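Local coordinates for ribose ABC transporter, substrate binding protein (Conexibacter woesei, PDB 4KQ9), which probably binds a carbohydrate such as ribose outside the cytoplasmic membrane and delivers it to an ABC transporter for uptake, at residues E228-A233 / G237-T242. The protein carries 1 engineered substitution. Numbering follows the deposited sequence.
Sequences EGALAA and GTMALT
Ala233 and Met239 meet in a helix-to-strand turn, where the chain leaving helix 228-236 folds back along it into strand 241-244. The carbonyl O of Ala233 accepts two backbone hydrogen bonds. Thr238 N donates to it at 3.0 Å, tilted modestly from the carbonyl plane, whereas Met239 N donates at 3.2 Å from the same face with a nearly straight N-H...O angle (175°), but from well above that plane, off the lone pairs. Thr238 OG1, set between its own N and carbonyl carbon by a chi1 of 50°, comes within 3.3 Å of Ala233 CB.

Selenomethionine Met239 lies along the helix face carrying Ala230 and Ala233. Its CG touches Ala233 CB at 3.7 Å, and a bend at chi3 carries CE to Ala230 CB, 4.0 Å away. Ile206 and Asp199 of helix 199-211 also touch this side chain. Further along, Thr242 OG1 approaches Ala230 CB but is hydrogen-bonded to Asp199 OD1 and to the backbone N of Ala226. Gly237, the first residue past the helix, has a positive phi (88°) and completes a Schellman motif, which ends the helix in the 220-222 sheet lobe of a two-domain periplasmic sugar-binding protein fold.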
# COMPACT_ATOMS: atom_id res chain seq x y z
N GLU A 228 6.21 -10.23 6.50
CA GLU A 228 7.04 -10.98 7.43
C GLU A 228 8.35 -11.49 6.79
O GLU A 228 9.39 -11.47 7.40
CB GLU A 228 6.20 -12.14 8.00
CG GLU A 228 6.98 -13.03 8.93
CD GLU A 228 6.15 -14.21 9.47
OE1 GLU A 228 5.15 -13.95 10.17
OE2 GLU A 228 6.53 -15.40 9.22
N GLY A 229 8.32 -11.95 5.56
CA GLY A 229 9.60 -12.41 4.95
C GLY A 229 10.57 -11.28 4.68
O GLY A 229 11.78 -11.42 4.76
N ALA A 230 10.00 -10.11 4.35
CA ALA A 230 10.77 -8.90 4.16
C ALA A 230 11.41 -8.39 5.44
O ALA A 230 12.51 -8.00 5.44
CB ALA A 230 9.91 -7.82 3.55
N LEU A 231 10.70 -8.42 6.53
CA LEU A 231 11.28 -7.97 7.77
C LEU A 231 12.45 -8.89 8.13
O LEU A 231 13.49 -8.41 8.50
CB LEU A 231 10.22 -7.98 8.80
CG LEU A 231 9.12 -6.94 8.63
CD1 LEU A 231 7.96 -7.28 9.57
CD2 LEU A 231 9.64 -5.54 8.81
N ALA A 232 12.30 -10.19 7.92
CA ALA A 232 13.40 -11.12 8.22
C ALA A 232 14.60 -10.90 7.29
O ALA A 232 15.76 -10.85 7.70
CB ALA A 232 12.86 -12.51 8.09
N ALA A 233 14.32 -10.69 6.03
CA ALA A 233 15.41 -10.39 5.07
C ALA A 233 16.16 -9.10 5.37
O ALA A 233 17.40 -9.01 5.25
CB ALA A 233 14.89 -10.45 3.63
N GLY A 237 20.03 -8.75 6.45
CA GLY A 237 20.97 -8.03 5.54
C GLY A 237 20.86 -8.47 4.06
O GLY A 237 21.66 -8.04 3.20
N THR A 238 19.91 -9.34 3.72
CA THR A 238 19.80 -9.75 2.32
C THR A 238 18.92 -8.74 1.56
O THR A 238 19.07 -8.60 0.36
CB THR A 238 19.19 -11.12 2.15
OG1 THR A 238 17.98 -11.19 2.90
CG2 THR A 238 20.14 -12.28 2.64
N MSE A 239 18.02 -8.03 2.27
CA MSE A 239 17.27 -6.87 1.71
C MSE A 239 17.72 -5.65 2.45
O MSE A 239 18.04 -5.75 3.65
CB MSE A 239 15.79 -7.03 1.95
CG MSE A 239 15.19 -7.96 0.92
SE MSE A 239 13.21 -7.96 1.03
CE MSE A 239 12.91 -6.16 1.42
N ALA A 240 17.76 -4.49 1.80
CA ALA A 240 18.22 -3.24 2.46
C ALA A 240 17.09 -2.45 3.10
O ALA A 240 17.32 -1.83 4.13
CB ALA A 240 18.96 -2.34 1.48
N LEU A 241 15.94 -2.37 2.44
CA LEU A 241 14.84 -1.49 2.89
C LEU A 241 13.51 -2.07 2.49
O LEU A 241 13.35 -2.58 1.35
CB LEU A 241 14.96 -0.13 2.24
CG LEU A 241 13.94 0.99 2.50
CD1 LEU A 241 14.32 1.62 3.80
CD2 LEU A 241 13.97 2.14 1.47
N THR A 242 12.55 -1.99 3.37
CA THR A 242 11.17 -2.14 2.96
C THR A 242 10.34 -1.01 3.55
O THR A 242 10.78 -0.32 4.51
CB THR A 242 10.63 -3.52 3.38
OG1 THR A 242 9.33 -3.73 2.83
CG2 THR A 242 10.57 -3.67 4.88